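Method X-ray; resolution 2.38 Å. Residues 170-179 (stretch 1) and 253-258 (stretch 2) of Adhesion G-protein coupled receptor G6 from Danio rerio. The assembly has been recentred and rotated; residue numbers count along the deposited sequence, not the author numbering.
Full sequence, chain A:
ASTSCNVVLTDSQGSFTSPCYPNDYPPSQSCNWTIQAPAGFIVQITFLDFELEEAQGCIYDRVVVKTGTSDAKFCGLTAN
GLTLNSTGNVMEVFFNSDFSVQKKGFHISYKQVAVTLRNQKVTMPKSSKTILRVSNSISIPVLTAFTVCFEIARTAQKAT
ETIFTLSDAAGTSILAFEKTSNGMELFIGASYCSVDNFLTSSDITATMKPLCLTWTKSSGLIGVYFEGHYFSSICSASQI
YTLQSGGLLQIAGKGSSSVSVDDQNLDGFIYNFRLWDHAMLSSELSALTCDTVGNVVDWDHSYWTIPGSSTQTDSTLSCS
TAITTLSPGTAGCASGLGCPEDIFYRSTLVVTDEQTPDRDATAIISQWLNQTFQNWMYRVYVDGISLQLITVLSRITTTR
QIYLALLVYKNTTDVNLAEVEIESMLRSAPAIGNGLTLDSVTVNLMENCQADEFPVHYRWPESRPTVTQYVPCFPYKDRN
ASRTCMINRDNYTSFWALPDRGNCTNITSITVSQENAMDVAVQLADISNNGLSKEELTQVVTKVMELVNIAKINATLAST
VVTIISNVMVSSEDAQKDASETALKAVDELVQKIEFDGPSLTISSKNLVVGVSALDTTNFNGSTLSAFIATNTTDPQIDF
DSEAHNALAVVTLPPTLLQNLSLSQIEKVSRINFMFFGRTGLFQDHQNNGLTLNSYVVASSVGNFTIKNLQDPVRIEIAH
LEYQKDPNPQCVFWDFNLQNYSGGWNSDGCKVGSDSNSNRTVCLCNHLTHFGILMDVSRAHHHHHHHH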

ATOM      1  N   ALA A 170     -25.377  49.104 -11.757  1.00 57.02           N
ATOM      2  CA  ALA A 170     -25.549  49.710 -13.068  1.00 52.80           C
ATOM      3  C   ALA A 170     -24.258  49.763 -13.884  1.00 47.13           C
ATOM      4  O   ALA A 170     -24.326  50.021 -15.093  1.00 46.10           O
ATOM      5  CB  ALA A 170     -26.124  51.127 -12.926  1.00 54.14           C
ATOM      6  N   GLY A 171     -23.090  49.559 -13.268  1.00 43.51           N
ATOM      7  CA  GLY A 171     -21.829  49.466 -13.990  1.00 43.85           C
ATOM      8  C   GLY A 171     -20.807  50.563 -13.722  1.00 47.29           C
ATOM      9  O   GLY A 171     -19.611  50.343 -13.983  1.00 47.23           O
ATOM     10  N   THR A 172     -21.211  51.743 -13.239  1.00 50.31           N
ATOM     11  CA  THR A 172     -20.240  52.811 -12.996  1.00 50.47           C
ATOM     12  C   THR A 172     -19.445  52.525 -11.723  1.00 47.49           C
ATOM     13  O   THR A 172     -19.940  51.898 -10.786  1.00 46.18           O
ATOM     14  CB  THR A 172     -20.926  54.182 -12.903  1.00 53.38           C
ATOM     15  OG1 THR A 172     -21.907  54.177 -11.859  1.00 55.23           O
ATOM     16  CG2 THR A 172     -21.617  54.538 -14.222  1.00 54.99           C
ATOM     17  N   SER A 173     -18.188  52.955 -11.709  1.00 49.22           N
ATOM     18  CA  SER A 173     -17.308  52.641 -10.587  1.00 51.05           C
ATOM     19  C   SER A 173     -17.645  53.489  -9.363  1.00 51.24           C
ATOM     20  O   SER A 173     -17.925  54.685  -9.477  1.00 49.53           O
ATOM     21  CB  SER A 173     -15.842  52.855 -10.973  1.00 49.75           C
ATOM     22  OG  SER A 173     -15.541  52.332 -12.258  1.00 47.24           O
ATOM     23  N   ILE A 174     -17.641  52.853  -8.188  1.00 50.46           N
ATOM     24  CA  ILE A 174     -17.924  53.546  -6.937  1.00 44.75           C
ATOM     25  C   ILE A 174     -16.795  53.438  -5.921  1.00 43.72           C
ATOM     26  O   ILE A 174     -16.747  54.247  -4.982  1.00 47.24           O
ATOM     27  CB  ILE A 174     -19.245  53.061  -6.303  1.00 38.14           C
ATOM     28  CG1 ILE A 174     -19.207  51.559  -6.004  1.00 37.28           C
ATOM     29  CG2 ILE A 174     -20.429  53.438  -7.175  1.00 38.66           C
ATOM     30  CD1 ILE A 174     -20.437  51.047  -5.262  1.00 37.00           C
ATOM     31  N   LEU A 175     -15.900  52.468  -6.043  1.00 37.40           N
ATOM     32  CA  LEU A 175     -14.699  52.398  -5.227  1.00 37.07           C
ATOM     33  C   LEU A 175     -13.595  51.875  -6.125  1.00 42.65           C
ATOM     34  O   LEU A 175     -13.815  50.906  -6.857  1.00 44.84           O
ATOM     35  CB  LEU A 175     -14.865  51.492  -4.000  1.00 36.36           C
ATOM     36  CG  LEU A 175     -13.600  51.397  -3.132  1.00 36.01           C
ATOM     37  CD1 LEU A 175     -13.305  52.737  -2.478  1.00 36.56           C
ATOM     38  CD2 LEU A 175     -13.654  50.278  -2.113  1.00 35.24           C
ATOM     39  N   ALA A 176     -12.432  52.523  -6.095  1.00 37.07           N
ATOM     40  CA  ALA A 176     -11.286  52.099  -6.882  1.00 37.31           C
ATOM     41  C   ALA A 176      -9.999  52.593  -6.235  1.00 39.82           C
ATOM     42  O   ALA A 176      -9.935  53.732  -5.763  1.00 44.11           O
ATOM     43  CB  ALA A 176     -11.374  52.626  -8.316  1.00 38.71           C
ATOM     44  N   PHE A 177      -8.975  51.745  -6.225  1.00 37.07           N
ATOM     45  CA  PHE A 177      -7.634  52.156  -5.819  1.00 38.46           C
ATOM     46  C   PHE A 177      -6.753  52.139  -7.053  1.00 44.74           C
ATOM     47  O   PHE A 177      -6.454  51.075  -7.596  1.00 46.76           O
ATOM     48  CB  PHE A 177      -7.057  51.250  -4.742  1.00 35.59           C
ATOM     49  CG  PHE A 177      -5.722  51.699  -4.217  1.00 36.72           C
ATOM     50  CD1 PHE A 177      -5.487  53.043  -3.928  1.00 37.00           C
ATOM     51  CD2 PHE A 177      -4.710  50.776  -3.991  1.00 37.50           C
ATOM     52  CE1 PHE A 177      -4.265  53.460  -3.426  1.00 36.60           C
ATOM     53  CE2 PHE A 177      -3.479  51.185  -3.486  1.00 39.12           C
ATOM     54  CZ  PHE A 177      -3.259  52.528  -3.205  1.00 38.67           C
ATOM     55  N   GLU A 178      -6.335  53.315  -7.492  1.00 48.06           N
ATOM     56  CA  GLU A 178      -5.595  53.417  -8.734  1.00 48.67           C
ATOM     57  C   GLU A 178      -4.574  54.528  -8.596  1.00 54.82           C
ATOM     58  O   GLU A 178      -4.828  55.537  -7.936  1.00 60.85           O
ATOM     59  CB  GLU A 178      -6.540  53.683  -9.905  1.00 45.54           C
ATOM     60  CG  GLU A 178      -7.572  54.715  -9.564  1.00 50.32           C
ATOM     61  CD  GLU A 178      -8.423  55.086 -10.740  1.00 55.86           C
ATOM     62  OE1 GLU A 178      -8.664  54.210 -11.596  1.00 62.00           O
ATOM     63  OE2 GLU A 178      -8.859  56.256 -10.803  1.00 53.58           O
ATOM     64  N   LYS A 179      -3.411  54.329  -9.207  1.00 56.80           N
ATOM     65  CA  LYS A 179      -2.373  55.353  -9.251  1.00 56.94           C
ATOM     66  C   LYS A 179      -2.585  56.193 -10.512  1.00 60.93           C
ATOM     67  O   LYS A 179      -2.741  55.649 -11.611  1.00 59.68           O
ATOM     68  CB  LYS A 179      -0.975  54.729  -9.202  1.00 50.28           C
ATOM     69  CG  LYS A 179      -0.360  54.596  -7.787  1.00 41.65           C
ATOM     70  CD  LYS A 179      -1.094  53.636  -6.852  1.00 37.60           C
ATOM     71  N   GLY A 253      -9.065  46.067 -12.973  1.00 48.00           N
ATOM     72  CA  GLY A 253     -10.337  46.586 -13.435  1.00 51.97           C
ATOM     73  C   GLY A 253     -10.277  48.022 -13.932  1.00 56.34           C
ATOM     74  O   GLY A 253      -9.210  48.632 -14.094  1.00 54.07           O
ATOM     75  N   LYS A 254     -11.474  48.595 -14.086  1.00 60.74           N
ATOM     76  CA  LYS A 254     -11.620  49.843 -14.836  1.00 64.26           C
ATOM     77  C   LYS A 254     -11.119  51.073 -14.077  1.00 66.48           C
ATOM     78  O   LYS A 254     -10.518  51.967 -14.683  1.00 67.54           O
ATOM     79  CB  LYS A 254     -13.082  50.009 -15.239  1.00 63.97           C
ATOM     80  CG  LYS A 254     -13.409  51.245 -16.084  1.00 64.60           C
ATOM     81  CD  LYS A 254     -14.868  51.204 -16.525  1.00 64.06           C
ATOM     82  CE  LYS A 254     -15.799  51.101 -15.323  1.00 61.68           C
ATOM     83  NZ  LYS A 254     -17.195  50.795 -15.688  1.00 61.18           N
ATOM     84  N   GLY A 255     -11.330  51.130 -12.760  1.00 68.01           N
ATOM     85  CA  GLY A 255     -10.954  52.311 -12.012  1.00 64.64           C
ATOM     86  C   GLY A 255     -11.875  53.467 -12.342  1.00 63.33           C
ATOM     87  O   GLY A 255     -13.045  53.284 -12.682  1.00 60.98           O
ATOM     88  N   SER A 256     -11.314  54.676 -12.295  1.00 65.85           N
ATOM     89  CA  SER A 256     -12.064  55.901 -12.586  1.00 69.93           C
ATOM     90  C   SER A 256     -12.000  56.217 -14.080  1.00 75.58           C
ATOM     91  O   SER A 256     -11.353  57.168 -14.531  1.00 79.88           O
ATOM     92  CB  SER A 256     -11.523  57.047 -11.758  1.00 71.70           C
ATOM     93  OG  SER A 256     -11.134  56.614 -10.474  1.00 75.14           O
ATOM     94  N   SER A 257     -12.688  55.374 -14.850  1.00 77.33           N
ATOM     95  CA  SER A 257     -12.824  55.516 -16.291  1.00 77.06           C
ATOM     96  C   SER A 257     -14.272  55.244 -16.657  1.00 75.60           C
ATOM     97  O   SER A 257     -14.993  54.561 -15.932  1.00 74.53           O
ATOM     98  CB  SER A 257     -11.878  54.576 -17.065  1.00 77.91           C
ATOM     99  OG  SER A 257     -10.563  54.599 -16.524  1.00 76.11           O
ATOM    100  N   SER A 258     -14.698  55.794 -17.791  1.00 78.75           N
ATOM    101  CA  SER A 258     -16.102  55.709 -18.173  1.00 85.03           C
ATOM    102  C   SER A 258     -16.434  54.468 -19.000  1.00 88.92           C
ATOM    103  O   SER A 258     -17.567  53.974 -18.926  1.00 87.46           O
ATOM    104  CB  SER A 258     -16.521  56.976 -18.936  1.00 87.13           C
ATOM    105  OG  SER A 258     -15.472  57.486 -19.742  1.00 88.66           O
TER

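Contact between residues 170-179 and 253-258 of the Danio rerio adhesion receptor G6, two segments of one chain that bury 277 Å² between them, both sides summed. The first segment runs from a loop into a strand, turning a corner at Ile 174; the second has no regular secondary structure. The two backbones approach most closely near Ala 176 and Gly 255, whose CA atoms lie 5.1 Å apart, while the CA atoms of Ser 173 and Ser 256 are 6.5 Å apart.

The carboxylate of Glu 178 anchors the contact: Glu 178 reaches out from the strand with its CA-to-CB bond toward the second segment and engages Ser 256 through both carboxylate oxygens. The backbone N of Ser 256 donates to OE1 of Glu 178 at 2.8 Å, with an N-H...acceptor angle of 158°, close to linear. The hydroxyl OG of Ser 256 donates to OE2 of Glu 178 at 2.3 Å, a very short separation that at 2.38 Å resolution is better taken as evidence of a tight contact than as an exact bond length. Ser 256 thus offers a main-chain and a side-chain donor to one acidic group, and its m rotamer (chi1 -37°) places the hydroxyl within reach of it.

Two further hydrogen bonds between the segments end on main-chain carbonyls. Just before the corner, OG of Ser 173 donates to the carbonyl O of Gly 255 at 2.7 Å. That same Gly 255 O accepts a weak bond from N of Ser 257 at 3.0 Å, so one carbonyl joins the bridge between segments to a local turn. In the other direction, Lys 254 sends its ammonium NZ to the carbonyl O of Gly 171 at 3.0 Å. The CA-to-CB bond of Lys 254 points sideways, but the long side chain, bent at chi3 (57°), brings its end to the loop. On the way its CE passes 3.3 Å from OG of Ser 173. Within the second segment, OG of Ser 257 donates to O of Lys 254 at 3.2 Å, a further tie across the bend.

Packing fills the space between these polar groups: the methyl CB of Ala 176 rests 3.7 Å from CA of Gly 255, a van der Waals contact between two small residues that lets the backbones come close. OE1 of Glu 178 lies only 3.0 Å from the same Gly 255 CA. An ideally placed CB on Gly 255 would fall 1.9 Å from OE1 of Glu 178, a clash, so the bare CA leaves room for the carboxylate; the positive phi of 71° favours glycine independently. Gly 171 is different: an ideal CB there would stay 5.1 Å from NZ of Lys 254, but the backbone angles (115/-22) would jam it against the preceding carbonyl O. Its glycine character therefore follows from its own backbone. Phe 177, whose CA-to-CB bond points away between Ala 176 and Glu 178, makes no contact, as expected for alternating side chains along a strand.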